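Baccell_00875 (Bacteroides cellulosilyticus DSM 14838, PDB 5NO8) is a polysaccharide lyase that probably cleaves the L-rhamnose cap from glucuronic acid on complex arabinogalactan proteins. Local coordinates at residues A210-R215 with E604-T609; I197-I202 with K669-D674. All blocks are in the same frame, centred on the assembly; numbering follows the deposited sequence.

Overall arrangement
Both contacts tie strand 199-203 and the loop after it to segments near the C-terminus, beyond most of the helices. Contact 1 joins the loop between strands 199-203 and 217-221 to the loop between helices 596-600 and 615-629. Contact 2 joins strand 199-203 itself to the bulged start of strand 672-677. Along the sequence, contact 1 is nested inside the loop that contact 2 closes. Their centres lie about 13 Å apart, and they touch directly. Tyr-200 OH reaches Asp-608 OD2 at 2.5 Å, a probable hydrogen bond. Ile-202 CG2 packs 3.4 Å from Arg-215 O, and Phe-672 CZ lies 3.8 Å from Leu-605 CD1.

Contact 1: residues A210-R215 with E604-T609; sequences ANSQTR and ELFGDT
Arg-215 grips Asp-608 side-on with two nitrogens, one to each carboxylate oxygen. NE donates to OD1 at 3.0 Å, and NH2 of Arg-215 donates to OD2 of Asp-608 at 2.8 Å. The second bond is fairly straight, at 165°, and OD2 lies in the guanidinium plane. The fit is not coplanar: the two flat groups are turned 49° apart, so NH2 meets OD2 from above the carboxylate plane. With CG anti to the backbone N (chi1 -163°), the extended arginine chain carries the guanidinium out to Asp-608, crossing it at about a right angle. A water donates to both Arg-215 O and Asp-608 OD1. Asp-608 OD2 also bonds Tyr-200 OH, while Arg-215 NH1 bonds Thr-165 O and forms a salt bridge to Asp-150. A leucine in place of Arg-215 would probably leave the buried Asp-608 carboxylate, and Asp-150, without their shared positive partner.

Phe-606 supplies the apolar half. Its CE1 lies 3.5 Å from Asn-211 C, beside the peptide link to Ser-212. Ser-212 OG sits at the ring edge and bonds Trp-599 NE1. The 210-215 loop leads into strand 217-221, and Phe-606 lies against helix 596-600, stacking on His-598 and meeting Trp-599 edge-to-face.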
ATOM      1  N   ALA A 210      16.196  -8.570  -6.640  1.00 22.18           N
ATOM      2  CA  ALA A 210      16.212  -7.560  -5.602  1.00 21.49           C
ATOM      3  C   ALA A 210      15.040  -7.664  -4.601  1.00 21.71           C
ATOM      4  O   ALA A 210      14.862  -6.747  -3.817  1.00 21.16           O
ATOM      5  CB  ALA A 210      16.325  -6.163  -6.191  1.00 21.34           C
ATOM      6  N   ASN A 211      14.344  -8.809  -4.567  1.00 21.70           N
ATOM      7  CA  ASN A 211      13.392  -9.169  -3.490  1.00 22.34           C
ATOM      8  C   ASN A 211      12.466  -7.980  -3.169  1.00 20.94           C
ATOM      9  O   ASN A 211      11.825  -7.484  -4.087  1.00 20.21           O
ATOM     10  CB  ASN A 211      14.111  -9.805  -2.260  1.00 25.40           C
ATOM     11  CG  ASN A 211      15.209  -8.928  -1.670  1.00 28.16           C
ATOM     12  OD1 ASN A 211      16.363  -8.931  -2.154  1.00 31.35           O
ATOM     13  ND2 ASN A 211      14.876  -8.192  -0.599  1.00 26.90           N
ATOM     14  N   SER A 212      12.417  -7.503  -1.918  1.00 19.33           N
ATOM     15  CA  SER A 212      11.555  -6.399  -1.508  1.00 20.06           C
ATOM     16  C   SER A 212      11.979  -5.000  -1.938  1.00 19.95           C
ATOM     17  O   SER A 212      11.221  -4.039  -1.728  1.00 19.40           O
ATOM     18  CB  SER A 212      11.436  -6.416   0.038  1.00 20.63           C
ATOM     19  OG  SER A 212      11.189  -7.751   0.514  1.00 20.88           O
ATOM     20  N   GLN A 213      13.175  -4.859  -2.529  1.00 18.93           N
ATOM     21  CA  GLN A 213      13.813  -3.558  -2.676  1.00 19.91           C
ATOM     22  C   GLN A 213      13.479  -2.833  -3.981  1.00 19.25           C
ATOM     23  O   GLN A 213      14.039  -1.775  -4.272  1.00 17.91           O
ATOM     24  CB  GLN A 213      15.342  -3.704  -2.589  1.00 21.52           C
ATOM     25  CG  GLN A 213      15.879  -4.619  -1.502  1.00 23.21           C
ATOM     26  CD  GLN A 213      15.411  -4.232  -0.114  1.00 24.19           C
ATOM     27  OE1 GLN A 213      15.059  -3.080   0.148  1.00 25.86           O
ATOM     28  NE2 GLN A 213      15.428  -5.198   0.790  1.00 25.73           N
ATOM     29  N   THR A 214      12.559  -3.401  -4.764  1.00 17.10           N
ATOM     30  CA  THR A 214      12.118  -2.768  -5.979  1.00 16.67           C
ATOM     31  C   THR A 214      10.666  -3.070  -6.221  1.00 15.80           C
ATOM     32  O   THR A 214      10.246  -4.167  -5.944  1.00 15.63           O
ATOM     33  CB  THR A 214      12.911  -3.266  -7.189  1.00 16.46           C
ATOM     34  OG1 THR A 214      12.415  -2.613  -8.356  1.00 17.37           O
ATOM     35  CG2 THR A 214      12.813  -4.783  -7.394  1.00 16.36           C
ATOM     36  N   ARG A 215       9.946  -2.109  -6.786  1.00 15.63           N
ATOM     37  CA  ARG A 215       8.566  -2.324  -7.143  1.00 16.09           C
ATOM     38  C   ARG A 215       8.466  -3.125  -8.429  1.00 16.85           C
ATOM     39  O   ARG A 215       7.406  -3.653  -8.761  1.00 16.60           O
ATOM     40  CB  ARG A 215       7.842  -1.013  -7.267  1.00 16.64           C
ATOM     41  CG  ARG A 215       6.334  -1.161  -7.243  1.00 16.86           C
ATOM     42  CD  ARG A 215       5.686   0.123  -6.874  1.00 16.97           C
ATOM     43  NE  ARG A 215       4.240   0.038  -6.993  1.00 16.58           N
ATOM     44  CZ  ARG A 215       3.450   1.095  -7.015  1.00 17.45           C
ATOM     45  NH1 ARG A 215       3.959   2.341  -6.916  1.00 17.36           N
ATOM     46  NH2 ARG A 215       2.138   0.916  -7.142  1.00 17.40           N
ATOM     47  N   GLU A 604       2.819 -16.632  -2.014  1.00 22.19           N
ATOM     48  CA  GLU A 604       4.225 -16.202  -2.053  1.00 23.75           C
ATOM     49  C   GLU A 604       4.524 -15.234  -3.211  1.00 23.87           C
ATOM     50  O   GLU A 604       5.588 -15.279  -3.819  1.00 25.03           O
ATOM     51  CB  GLU A 604       5.149 -17.431  -2.082  1.00 26.19           C
ATOM     52  CG  GLU A 604       4.934 -18.341  -0.870  1.00 27.32           C
ATOM     53  CD  GLU A 604       5.890 -19.527  -0.820  1.00 31.88           C
ATOM     54  OE1 GLU A 604       6.653 -19.736  -1.787  1.00 33.67           O
ATOM     55  OE2 GLU A 604       5.874 -20.252   0.202  1.00 34.11           O
ATOM     56  N   LEU A 605       3.567 -14.366  -3.518  1.00 23.01           N
ATOM     57  CA  LEU A 605       3.719 -13.416  -4.634  1.00 23.01           C
ATOM     58  C   LEU A 605       4.267 -12.076  -4.168  1.00 21.73           C
ATOM     59  O   LEU A 605       3.594 -11.356  -3.418  1.00 21.92           O
ATOM     60  CB  LEU A 605       2.373 -13.164  -5.312  1.00 25.06           C
ATOM     61  CG  LEU A 605       2.000 -13.873  -6.596  1.00 29.66           C
ATOM     62  CD1 LEU A 605       0.670 -13.318  -7.098  1.00 27.94           C
ATOM     63  CD2 LEU A 605       3.065 -13.665  -7.658  1.00 29.79           C
ATOM     64  N   PHE A 606       5.461 -11.710  -4.631  1.00 19.43           N
ATOM     65  CA  PHE A 606       5.885 -10.325  -4.587  1.00 19.59           C
ATOM     66  C   PHE A 606       4.899  -9.515  -5.425  1.00 18.21           C
ATOM     67  O   PHE A 606       4.237 -10.050  -6.306  1.00 19.82           O
ATOM     68  CB  PHE A 606       7.285 -10.131  -5.175  1.00 20.43           C
ATOM     69  CG  PHE A 606       8.396 -10.531  -4.257  1.00 20.17           C
ATOM     70  CD1 PHE A 606       8.736  -9.729  -3.194  1.00 21.10           C
ATOM     71  CD2 PHE A 606       9.104 -11.720  -4.467  1.00 21.82           C
ATOM     72  CE1 PHE A 606       9.770 -10.081  -2.331  1.00 21.75           C
ATOM     73  CE2 PHE A 606      10.145 -12.075  -3.624  1.00 22.07           C
ATOM     74  CZ  PHE A 606      10.473 -11.256  -2.546  1.00 21.28           C
ATOM     75  N   GLY A 607       4.822  -8.235  -5.139  1.00 16.99           N
ATOM     76  CA  GLY A 607       4.001  -7.303  -5.889  1.00 15.85           C
ATOM     77  C   GLY A 607       3.088  -6.486  -5.002  1.00 15.84           C
ATOM     78  O   GLY A 607       2.906  -6.795  -3.807  1.00 15.87           O
ATOM     79  N   ASP A 608       2.484  -5.459  -5.589  1.00 14.87           N
ATOM     80  CA  ASP A 608       1.720  -4.449  -4.833  1.00 14.77           C
ATOM     81  C   ASP A 608       0.618  -5.089  -4.002  1.00 14.52           C
ATOM     82  O   ASP A 608      -0.200  -5.820  -4.541  1.00 13.75           O
ATOM     83  CB  ASP A 608       1.043  -3.439  -5.748  1.00 14.68           C
ATOM     84  CG  ASP A 608       2.025  -2.597  -6.564  1.00 15.27           C
ATOM     85  OD1 ASP A 608       3.239  -2.719  -6.364  1.00 16.56           O
ATOM     86  OD2 ASP A 608       1.542  -1.831  -7.406  1.00 14.21           O
ATOM     87  N   THR A 609       0.628  -4.811  -2.701  1.00 12.85           N
ATOM     88  CA  THR A 609      -0.372  -5.295  -1.767  1.00 13.59           C
ATOM     89  C   THR A 609      -1.116  -4.034  -1.357  1.00 13.37           C
ATOM     90  O   THR A 609      -0.534  -3.120  -0.740  1.00 14.22           O
ATOM     91  CB  THR A 609       0.300  -5.906  -0.515  1.00 13.97           C
ATOM     92  OG1 THR A 609       1.237  -4.941   0.000  1.00 15.47           O
ATOM     93  CG2 THR A 609       1.031  -7.116  -0.866  1.00 14.40           C
TER
HETATM   94  O   HOH W   1       5.142  -4.400  -7.212  1.00 17.12           O

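Contact 2: residues I197-I202 with K669-D674; sequences IRNYEI and KAEFYD
Asn-199 meets Glu-671 through a single weak hydrogen bond, with ND2 donating to OE2 at 3.4 Å. Just before it, Arg-198 makes a cation-pi contact with Tyr-663, and its NE bonds Leu-222 O. Asn-199 opens the strand, and its CB is directed toward 669-674. The two side chains approach from opposite directions, with amide and carboxylate planes 85° apart. OD1 of Asn-199 accepts a hydrogen bond from the backbone N of Tyr-200 at 2.8 Å, on a lone pair. This bond probably holds the amide's rotation, with ND2 left facing the glutamate. Glu-201 bonds Tyr-76. Strand 199-203 runs antiparallel to 217-221 and parallel to 664-665.

Across the contact, Glu-671 and Phe-672 form a G1 beta bulge opposite Met-660, where strand 672-677 starts in a separate antiparallel sheet with 659-660 and 369-370. With CG anti to its carbonyl carbon (chi1 -54°), Glu-671 extends to Asn-199. Glu-671 OE1 takes Lys-669 NZ on its anti lone pair, at 2.8 Å. This shorter, charged bond from Lys-669, whose NZ also bonds Tyr-663 O, probably does more to hold the carboxylate than the amide, so the link between the two segments is slight and polar.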
ATOM      1  N   ILE A 197      -6.783   3.505 -19.767  1.00 12.94           N
ATOM      2  CA  ILE A 197      -5.955   2.510 -19.095  1.00 13.46           C
ATOM      3  C   ILE A 197      -6.870   1.804 -18.097  1.00 13.73           C
ATOM      4  O   ILE A 197      -7.493   2.445 -17.236  1.00 14.32           O
ATOM      5  CB  ILE A 197      -4.724   3.126 -18.404  1.00 13.17           C
ATOM      6  CG1 ILE A 197      -3.747   3.705 -19.425  1.00 13.88           C
ATOM      7  CG2 ILE A 197      -4.004   2.111 -17.503  1.00 12.76           C
ATOM      8  CD1 ILE A 197      -3.185   2.697 -20.405  1.00 13.88           C
ATOM      9  N   ARG A 198      -6.970   0.488 -18.239  1.00 13.34           N
ATOM     10  CA  ARG A 198      -7.890  -0.318 -17.436  1.00 14.49           C
ATOM     11  C   ARG A 198      -7.258  -0.997 -16.229  1.00 13.06           C
ATOM     12  O   ARG A 198      -7.957  -1.425 -15.324  1.00 12.49           O
ATOM     13  CB  ARG A 198      -8.593  -1.363 -18.294  1.00 16.52           C
ATOM     14  CG  ARG A 198      -7.669  -2.472 -18.741  1.00 17.97           C
ATOM     15  CD  ARG A 198      -8.311  -3.811 -19.041  1.00 19.01           C
ATOM     16  NE  ARG A 198      -7.278  -4.653 -19.689  1.00 19.96           N
ATOM     17  CZ  ARG A 198      -6.488  -5.554 -19.087  1.00 22.32           C
ATOM     18  NH1 ARG A 198      -6.596  -5.837 -17.786  1.00 21.81           N
ATOM     19  NH2 ARG A 198      -5.565  -6.220 -19.812  1.00 22.97           N
ATOM     20  N   ASN A 199      -5.940  -1.181 -16.249  1.00 12.08           N
ATOM     21  CA  ASN A 199      -5.250  -1.840 -15.154  1.00 12.58           C
ATOM     22  C   ASN A 199      -3.753  -1.669 -15.338  1.00 12.25           C
ATOM     23  O   ASN A 199      -3.313  -0.938 -16.215  1.00 11.64           O
ATOM     24  CB  ASN A 199      -5.605  -3.345 -15.112  1.00 12.02           C
ATOM     25  CG  ASN A 199      -5.765  -3.841 -13.692  1.00 12.70           C
ATOM     26  OD1 ASN A 199      -4.965  -3.501 -12.845  1.00 12.35           O
ATOM     27  ND2 ASN A 199      -6.832  -4.628 -13.428  1.00 12.89           N
ATOM     28  N   TYR A 200      -2.975  -2.284 -14.473  1.00 12.20           N
ATOM     29  CA  TYR A 200      -1.543  -2.357 -14.693  1.00 12.67           C
ATOM     30  C   TYR A 200      -0.990  -3.704 -14.257  1.00 12.97           C
ATOM     31  O   TYR A 200      -1.606  -4.428 -13.495  1.00 12.56           O
ATOM     32  CB  TYR A 200      -0.805  -1.211 -14.004  1.00 12.72           C
ATOM     33  CG  TYR A 200      -0.781  -1.292 -12.486  1.00 12.63           C
ATOM     34  CD1 TYR A 200      -1.847  -0.815 -11.745  1.00 13.92           C
ATOM     35  CD2 TYR A 200       0.308  -1.841 -11.804  1.00 13.45           C
ATOM     36  CE1 TYR A 200      -1.831  -0.848 -10.371  1.00 13.90           C
ATOM     37  CE2 TYR A 200       0.338  -1.889 -10.408  1.00 13.99           C
ATOM     38  CZ  TYR A 200      -0.754  -1.411  -9.702  1.00 14.84           C
ATOM     39  OH  TYR A 200      -0.795  -1.424  -8.323  1.00 15.51           O
ATOM     40  N   GLU A 201       0.193  -4.010 -14.768  1.00 12.76           N
ATOM     41  CA  GLU A 201       0.901  -5.217 -14.431  1.00 13.62           C
ATOM     42  C   GLU A 201       2.254  -4.868 -13.887  1.00 13.67           C
ATOM     43  O   GLU A 201       2.771  -3.779 -14.124  1.00 12.75           O
ATOM     44  CB  GLU A 201       1.099  -6.079 -15.663  1.00 13.88           C
ATOM     45  CG  GLU A 201      -0.176  -6.703 -16.162  1.00 15.11           C
ATOM     46  CD  GLU A 201       0.024  -7.403 -17.490  1.00 15.62           C
ATOM     47  OE1 GLU A 201       0.527  -8.543 -17.467  1.00 15.85           O
ATOM     48  OE2 GLU A 201      -0.287  -6.794 -18.548  1.00 16.14           O
ATOM     49  N   ILE A 202       2.828  -5.826 -13.182  1.00 13.58           N
ATOM     50  CA  ILE A 202       4.161  -5.692 -12.625  1.00 13.40           C
ATOM     51  C   ILE A 202       4.996  -6.816 -13.219  1.00 13.77           C
ATOM     52  O   ILE A 202       4.578  -7.987 -13.234  1.00 14.64           O
ATOM     53  CB  ILE A 202       4.162  -5.786 -11.073  1.00 13.79           C
ATOM     54  CG1 ILE A 202       3.435  -4.613 -10.436  1.00 13.42           C
ATOM     55  CG2 ILE A 202       5.586  -5.868 -10.504  1.00 14.65           C
ATOM     56  CD1 ILE A 202       4.072  -3.268 -10.626  1.00 13.65           C
ATOM     57  N   LYS A 669      -1.875 -14.348 -12.706  1.00 14.10           N
ATOM     58  CA  LYS A 669      -3.074 -13.591 -12.346  1.00 15.30           C
ATOM     59  C   LYS A 669      -3.058 -13.183 -10.884  1.00 14.77           C
ATOM     60  O   LYS A 669      -2.798 -14.032 -10.012  1.00 14.56           O
ATOM     61  CB  LYS A 669      -4.327 -14.430 -12.612  1.00 17.35           C
ATOM     62  CG  LYS A 669      -5.632 -13.635 -12.442  1.00 18.89           C
ATOM     63  CD  LYS A 669      -5.774 -12.556 -13.492  1.00 21.24           C
ATOM     64  CE  LYS A 669      -6.967 -11.637 -13.282  1.00 23.99           C
ATOM     65  NZ  LYS A 669      -6.578 -10.441 -12.469  1.00 21.95           N
ATOM     66  N   ALA A 670      -3.270 -11.897 -10.611  1.00 13.83           N
ATOM     67  CA  ALA A 670      -3.370 -11.416  -9.236  1.00 13.83           C
ATOM     68  C   ALA A 670      -4.820 -10.969  -8.973  1.00 14.25           C
ATOM     69  O   ALA A 670      -5.741 -11.725  -9.333  1.00 13.66           O
ATOM     70  CB  ALA A 670      -2.308 -10.361  -8.945  1.00 14.16           C
ATOM     71  N   GLU A 671      -5.034  -9.813  -8.363  1.00 14.05           N
ATOM     72  CA  GLU A 671      -6.391  -9.369  -7.954  1.00 14.66           C
ATOM     73  C   GLU A 671      -7.056 -10.405  -7.041  1.00 14.19           C
ATOM     74  O   GLU A 671      -8.191 -10.832  -7.277  1.00 14.81           O
ATOM     75  CB  GLU A 671      -7.257  -9.004  -9.157  1.00 15.50           C
ATOM     76  CG  GLU A 671      -6.572  -7.982 -10.037  1.00 17.51           C
ATOM     77  CD  GLU A 671      -7.477  -7.335 -11.048  1.00 19.94           C
ATOM     78  OE1 GLU A 671      -7.646  -7.920 -12.140  1.00 22.31           O
ATOM     79  OE2 GLU A 671      -8.057  -6.285 -10.728  1.00 21.44           O
ATOM     80  N   PHE A 672      -6.364 -10.794  -5.984  1.00 13.61           N
ATOM     81  CA  PHE A 672      -6.942 -11.737  -5.030  1.00 14.27           C
ATOM     82  C   PHE A 672      -6.452 -11.444  -3.613  1.00 13.32           C
ATOM     83  O   PHE A 672      -5.394 -10.850  -3.405  1.00 12.65           O
ATOM     84  CB  PHE A 672      -6.624 -13.199  -5.425  1.00 15.12           C
ATOM     85  CG  PHE A 672      -5.168 -13.542  -5.346  1.00 16.24           C
ATOM     86  CD1 PHE A 672      -4.578 -13.865  -4.149  1.00 16.80           C
ATOM     87  CD2 PHE A 672      -4.391 -13.569  -6.485  1.00 17.01           C
ATOM     88  CE1 PHE A 672      -3.229 -14.153  -4.058  1.00 18.34           C
ATOM     89  CE2 PHE A 672      -3.048 -13.875  -6.409  1.00 17.35           C
ATOM     90  CZ  PHE A 672      -2.455 -14.168  -5.201  1.00 17.98           C
ATOM     91  N   TYR A 673      -7.255 -11.894  -2.650  1.00 13.97           N
ATOM     92  CA  TYR A 673      -6.866 -11.924  -1.236  1.00 13.35           C
ATOM     93  C   TYR A 673      -6.100 -13.197  -1.003  1.00 14.07           C
ATOM     94  O   TYR A 673      -6.592 -14.298  -1.312  1.00 13.30           O
ATOM     95  CB  TYR A 673      -8.126 -11.883  -0.321  1.00 13.39           C
ATOM     96  CG  TYR A 673      -8.799 -10.558  -0.335  1.00 13.45           C
ATOM     97  CD1 TYR A 673      -8.309  -9.512   0.411  1.00 13.19           C
ATOM     98  CD2 TYR A 673      -9.930 -10.331  -1.119  1.00 14.19           C
ATOM     99  CE1 TYR A 673      -8.904  -8.255   0.378  1.00 13.99           C
ATOM    100  CE2 TYR A 673     -10.522  -9.071  -1.159  1.00 14.56           C
ATOM    101  CZ  TYR A 673     -10.011  -8.047  -0.387  1.00 13.87           C
ATOM    102  OH  TYR A 673     -10.578  -6.796  -0.406  1.00 14.54           O
ATOM    103  N   ASP A 674      -4.890 -13.072  -0.474  1.00 14.50           N
ATOM    104  CA  ASP A 674      -4.126 -14.261  -0.138  1.00 17.03           C
ATOM    105  C   ASP A 674      -4.892 -15.128   0.869  1.00 17.68           C
ATOM    106  O   ASP A 674      -5.492 -14.591   1.804  1.00 17.34           O
ATOM    107  CB  ASP A 674      -2.764 -13.907   0.416  1.00 18.04           C
ATOM    108  CG  ASP A 674      -1.868 -15.120   0.501  1.00 19.75           C
ATOM    109  OD1 ASP A 674      -2.009 -15.864   1.500  1.00 19.06           O
ATOM    110  OD2 ASP A 674      -1.100 -15.339  -0.478  1.00 19.68           O
TER